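Local coordinates for protein NADH oxidoreductase (PDB 3PI7) that probably acts as an NAD(P)H-dependent oxidoreductase of the quinone reductase type, binding NADPH in a Rossmann-type domain, at residues A[154-159]-A[236-241]; A[287-290]-A[294-297]. All coordinates share one frame; numbering follows the deposited sequence.

Interaction 1. Residues A[154-159]-A[236-241]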
loop_
_atom_site.group_PDB
_atom_site.type_symbol
_atom_site.label_atom_id
_atom_site.label_comp_id
_atom_site.label_asym_id
_atom_site.label_seq_id
_atom_site.Cartn_x
_atom_site.Cartn_y
_atom_site.Cartn_z
ATOM N N ILE A 154 4.354 9.314 19.381
ATOM C CA ILE A 154 2.966 9.533 19.772
ATOM C C ILE A 154 2.069 9.315 18.577
ATOM O O ILE A 154 1.088 8.587 18.673
ATOM C CB ILE A 154 2.788 10.938 20.398
ATOM C CG1 ILE A 154 3.500 10.961 21.778
ATOM C CG2 ILE A 154 1.267 11.326 20.530
ATOM C CD1 ILE A 154 3.750 12.393 22.346
ATOM N N ALA A 155 2.403 9.949 17.451
ATOM C CA ALA A 155 1.540 9.865 16.287
ATOM C C ALA A 155 1.412 8.431 15.758
ATOM O O ALA A 155 0.309 8.007 15.439
ATOM C CB ALA A 155 2.065 10.782 15.201
HETATM N N MSE A 156 2.513 7.678 15.704
HETATM C CA MSE A 156 2.465 6.323 15.174
HETATM C C MSE A 156 1.887 5.347 16.189
HETATM O O MSE A 156 1.153 4.452 15.799
HETATM C CB MSE A 156 3.848 5.874 14.680
HETATM C CG MSE A 156 4.269 6.662 13.429
HETATM SE SE MSE A 156 5.684 5.788 12.369
HETATM C CE MSE A 156 6.638 5.338 13.890
ATOM N N PHE A 157 2.139 5.549 17.473
ATOM C CA PHE A 157 1.518 4.675 18.452
ATOM C C PHE A 157 -0.017 4.889 18.429
ATOM O O PHE A 157 -0.752 3.919 18.648
ATOM C CB PHE A 157 2.121 4.855 19.840
ATOM C CG PHE A 157 1.537 3.860 20.806
ATOM C CD1 PHE A 157 1.708 2.490 20.609
ATOM C CD2 PHE A 157 0.773 4.285 21.889
ATOM C CE1 PHE A 157 1.117 1.566 21.479
ATOM C CE2 PHE A 157 0.209 3.357 22.767
ATOM C CZ PHE A 157 0.366 2.005 22.540
ATOM N N ASP A 158 -0.498 6.125 18.091
ATOM C CA ASP A 158 -1.930 6.418 17.973
ATOM C C ASP A 158 -2.542 5.512 16.877
ATOM O O ASP A 158 -3.664 5.053 17.020
ATOM C CB ASP A 158 -2.168 7.909 17.661
ATOM C CG ASP A 158 -2.336 8.832 18.867
ATOM O OD1 ASP A 158 -2.460 8.316 20.005
ATOM O OD2 ASP A 158 -2.395 10.070 18.665
ATOM N N ILE A 159 -1.774 5.236 15.797
ATOM C CA ILE A 159 -2.243 4.341 14.710
ATOM C C ILE A 159 -2.440 2.939 15.288
ATOM O O ILE A 159 -3.461 2.303 15.046
ATOM C CB ILE A 159 -1.266 4.313 13.516
ATOM C CG1 ILE A 159 -1.123 5.713 12.891
ATOM C CG2 ILE A 159 -1.702 3.265 12.474
ATOM C CD1 ILE A 159 0.138 5.863 11.960
ATOM N N ILE A 236 -0.618 -3.837 12.634
ATOM C CA ILE A 236 0.185 -2.687 12.250
ATOM C C ILE A 236 1.611 -3.044 12.201
ATOM O O ILE A 236 2.128 -3.602 13.154
ATOM C CB ILE A 236 -0.022 -1.467 13.198
ATOM C CG1 ILE A 236 -1.514 -1.068 13.249
ATOM C CG2 ILE A 236 0.878 -0.277 12.822
ATOM C CD1 ILE A 236 -2.100 -0.504 11.843
ATOM N N PHE A 237 2.270 -2.669 11.088
ATOM C CA PHE A 237 3.709 -2.872 10.954
ATOM C C PHE A 237 4.326 -1.518 10.652
ATOM O O PHE A 237 4.079 -0.949 9.584
ATOM C CB PHE A 237 3.978 -3.912 9.846
ATOM C CG PHE A 237 5.395 -4.035 9.340
ATOM C CD1 PHE A 237 6.487 -3.823 10.194
ATOM C CD2 PHE A 237 5.649 -4.377 8.021
ATOM C CE1 PHE A 237 7.795 -3.919 9.716
ATOM C CE2 PHE A 237 6.967 -4.530 7.558
ATOM C CZ PHE A 237 8.026 -4.333 8.417
ATOM N N LEU A 238 5.127 -1.003 11.603
ATOM C CA LEU A 238 5.816 0.284 11.471
ATOM C C LEU A 238 7.200 -0.046 10.979
ATOM O O LEU A 238 7.982 -0.691 11.688
ATOM C CB LEU A 238 5.822 1.071 12.809
ATOM C CG LEU A 238 4.443 1.297 13.447
ATOM C CD1 LEU A 238 4.577 2.046 14.797
ATOM C CD2 LEU A 238 3.548 2.090 12.517
ATOM N N ASP A 239 7.487 0.340 9.743
ATOM C CA ASP A 239 8.728 -0.073 9.119
ATOM C C ASP A 239 9.688 1.073 8.801
ATOM O O ASP A 239 9.383 1.926 7.965
ATOM C CB ASP A 239 8.361 -0.813 7.825
ATOM C CG ASP A 239 9.538 -1.320 7.002
ATOM O OD1 ASP A 239 10.594 -1.647 7.601
ATOM O OD2 ASP A 239 9.383 -1.432 5.773
ATOM N N ALA A 240 10.891 1.028 9.396
ATOM C CA ALA A 240 11.949 2.010 9.145
ATOM C C ALA A 240 12.996 1.482 8.137
ATOM O O ALA A 240 13.922 2.230 7.771
ATOM C CB ALA A 240 12.677 2.330 10.469
ATOM N N VAL A 241 12.909 0.195 7.755
ATOM C CA VAL A 241 13.977 -0.476 7.037
ATOM C C VAL A 241 13.648 -0.731 5.576
ATOM O O VAL A 241 14.479 -0.431 4.716
ATOM C CB VAL A 241 14.348 -1.796 7.786
ATOM C CG1 VAL A 241 15.405 -2.610 7.049
ATOM C CG2 VAL A 241 14.835 -1.506 9.213
#
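Asp239 OD1, one residue beyond the Leu238 that packs on Met156, is gripped by three partners. Val241 N donates to it over 3.0 Å at an N-H...O angle of 155°, approaching from above the carboxylate plane, 58° out of it. This bond to the residue two positions on defines an Asx turn, and Thr242 N and Thr171 OG1 complete the grip, while OD2 is bonded to Trp259 NE1. The carboxylate is thus fixed as strand 236-239 gives way to the following loop.

The contacts between helix and strand are apolar. Met156, a selenomethionine, slides antiparallel past Leu238: its CB lies 3.9 Å from Leu238 CD1, and its CE reaches the same methyl at 4.0 Å because the chain bends at its last torsion (chi3 -43°). One turn on, Ile159 crosses Ile236 at about a right angle, and its CG2, the branch set anti to the backbone N, meets Ile236 CD1 at 3.8 Å. Ile181 of helix 176-188 and Ile260 of the adjacent strand extend the same apolar layer.

Strand 236-239 lies inside a parallel sheet of order 3-2-1-4-5-6, the Rossmann arrangement. Alternate residues divide the work: Ile236 and Leu238 pack against helix 148-163 through apolar contact, without a hydrogen bond or charge between them, whereas directional bonds fix Asp239.

Interaction 2. Residues A[287-290]-A[294-297]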
loop_
_atom_site.group_PDB
_atom_site.type_symbol
_atom_site.label_atom_id
_atom_site.label_comp_id
_atom_site.label_asym_id
_atom_site.label_seq_id
_atom_site.Cartn_x
_atom_site.Cartn_y
_atom_site.Cartn_z
ATOM N N GLY A 287 2.611 5.138 3.823
ATOM C CA GLY A 287 3.758 5.797 4.422
ATOM C C GLY A 287 3.338 6.658 5.593
ATOM O O GLY A 287 2.162 6.980 5.765
ATOM N N PHE A 288 4.299 7.014 6.413
ATOM C CA PHE A 288 4.055 7.944 7.485
ATOM C C PHE A 288 5.160 8.975 7.434
ATOM O O PHE A 288 6.330 8.597 7.409
ATOM C CB PHE A 288 4.037 7.239 8.865
ATOM C CG PHE A 288 3.831 8.259 9.956
ATOM C CD1 PHE A 288 4.919 8.919 10.528
ATOM C CD2 PHE A 288 2.551 8.607 10.369
ATOM C CE1 PHE A 288 4.726 9.881 11.519
ATOM C CE2 PHE A 288 2.362 9.584 11.360
ATOM C CZ PHE A 288 3.451 10.230 11.897
ATOM N N TRP A 289 4.785 10.254 7.531
ATOM C CA TRP A 289 5.710 11.371 7.540
ATOM C C TRP A 289 5.235 12.348 8.595
ATOM O O TRP A 289 4.107 12.817 8.523
ATOM C CB TRP A 289 5.757 12.008 6.151
ATOM C CG TRP A 289 6.760 13.107 5.972
ATOM C CD1 TRP A 289 7.864 13.367 6.730
ATOM C CD2 TRP A 289 6.765 14.059 4.907
ATOM N NE1 TRP A 289 8.530 14.466 6.226
ATOM C CE2 TRP A 289 7.855 14.929 5.124
ATOM C CE3 TRP A 289 5.910 14.302 3.824
ATOM C CZ2 TRP A 289 8.169 15.967 4.237
ATOM C CZ3 TRP A 289 6.214 15.333 2.949
ATOM C CH2 TRP A 289 7.325 16.158 3.166
ATOM N N LEU A 290 6.052 12.556 9.635
ATOM C CA LEU A 290 5.622 13.433 10.747
ATOM C C LEU A 290 5.203 14.824 10.252
ATOM O O LEU A 290 4.147 15.309 10.666
ATOM C CB LEU A 290 6.722 13.528 11.800
ATOM C CG LEU A 290 6.410 14.441 13.007
ATOM C CD1 LEU A 290 5.201 13.948 13.828
ATOM C CD2 LEU A 290 7.634 14.668 13.812
HETATM N N MSE A 294 1.442 16.396 10.978
HETATM C CA MSE A 294 1.231 17.691 11.637
HETATM C C MSE A 294 0.382 18.616 10.800
HETATM O O MSE A 294 -0.402 19.383 11.362
HETATM C CB MSE A 294 2.554 18.359 11.922
HETATM C CG MSE A 294 3.115 17.980 13.245
HETATM SE SE MSE A 294 4.860 18.699 13.270
HETATM C CE MSE A 294 5.550 17.663 14.607
ATOM N N ARG A 295 0.529 18.535 9.457
ATOM C CA ARG A 295 -0.265 19.327 8.512
ATOM C C ARG A 295 -1.711 18.851 8.487
ATOM O O ARG A 295 -2.632 19.667 8.543
ATOM C CB ARG A 295 0.318 19.253 7.092
ATOM C CG ARG A 295 1.471 20.207 6.842
ATOM C CD ARG A 295 1.837 20.280 5.371
ATOM N NE ARG A 295 2.473 19.047 4.907
ATOM C CZ ARG A 295 3.787 18.860 4.827
ATOM N NH1 ARG A 295 4.628 19.831 5.167
ATOM N NH2 ARG A 295 4.270 17.702 4.400
ATOM N N GLN A 296 -1.922 17.538 8.412
ATOM C CA GLN A 296 -3.260 16.957 8.329
ATOM C C GLN A 296 -3.998 16.838 9.658
ATOM O O GLN A 296 -5.214 16.688 9.645
ATOM C CB GLN A 296 -3.196 15.570 7.670
ATOM C CG GLN A 296 -2.704 15.587 6.215
ATOM C CD GLN A 296 -3.514 16.464 5.265
ATOM O OE1 GLN A 296 -4.724 16.687 5.438
ATOM N NE2 GLN A 296 -2.863 16.968 4.220
ATOM N N PHE A 297 -3.283 16.826 10.784
ATOM C CA PHE A 297 -3.921 16.662 12.085
ATOM C C PHE A 297 -3.504 17.782 12.996
ATOM O O PHE A 297 -3.009 17.546 14.104
ATOM C CB PHE A 297 -3.598 15.277 12.691
ATOM C CG PHE A 297 -4.144 14.156 11.842
ATOM C CD1 PHE A 297 -5.516 13.925 11.762
ATOM C CD2 PHE A 297 -3.297 13.385 11.053
ATOM C CE1 PHE A 297 -6.022 12.904 10.955
ATOM C CE2 PHE A 297 -3.803 12.362 10.250
ATOM C CZ PHE A 297 -5.163 12.139 10.194
#
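Trp289 is the first residue of 287-290 to meet 294-297, and it does so with the six-membered part of its indole. Its CG lies anti to the backbone N (chi1 -175°), an orientation that carries the ring out alongside the helix that follows. Arg295 NH2 comes over one face, 3.4 Å from Trp289 CZ3 and 3.6 Å from Trp289 CH2. The guanidinium is not stacked: its plane stands 72° from the ring plane, so that it points an edge at the indole. With Arg295 CZ 5.0 Å from the centroid of the Trp289 six-membered ring, the cation-pi attraction is weak at most. Arg295 has its stronger polar partner in Glu292, whose OE1 forms a salt bridge with NE. As this arginine was modelled in two conformations, the approach holds for one of them. Phe280 of the second subunit meets the indole edge-to-face.

Leu290 comes next, and here the backbone takes over. Met294 N donates to Leu290 O over 2.9 Å, with an N-H...O angle of 162°, the bond from residue i+4 that closes the first helical turn. Above it the two side chains cross at a slant. The terminal methyl of Met294, CE, sits 3.7 Å from Leu290 CG and 3.8 Å from Leu290 CD1, lying over the branched end of the leucine, almost equally far from CG and both methyls; this selenomethionine, too, has a second modelled conformation.

Trp289 occupies the N-cap position and Leu290 begins helix 290-296, which Phe297 is the first to leave. The arrangement is the start of a short alpha-helix, with i/i+4 pairing of both backbone and side chains, set two residues after strand 284-287, an outermost strand of the Rossmann sheet within this chain.

In the fold
Interaction 1 is buried and joins elements distant in sequence, docking helix 148-163 on an inner strand of the parallel sheet. Interaction 2 is local and lies at the surface, bracing the opening turn of helix 290-296 beside the second subunit. Their chemistry follows: only apolar side chains meet across the first, while the second mixes a backbone hydrogen bond, a leucine-selenomethionine contact and an arginine, modelled in two conformations, over an indole. Helix 148-163 serves both, since Phe288 wedges against it: Phe288 CZ lies 3.6 Å from Ala155 CB, and Phe288 CD1 3.7 Å from Met156 SE. Leu290 and Met294 also rest on that helix, at Thr152 and Leu151.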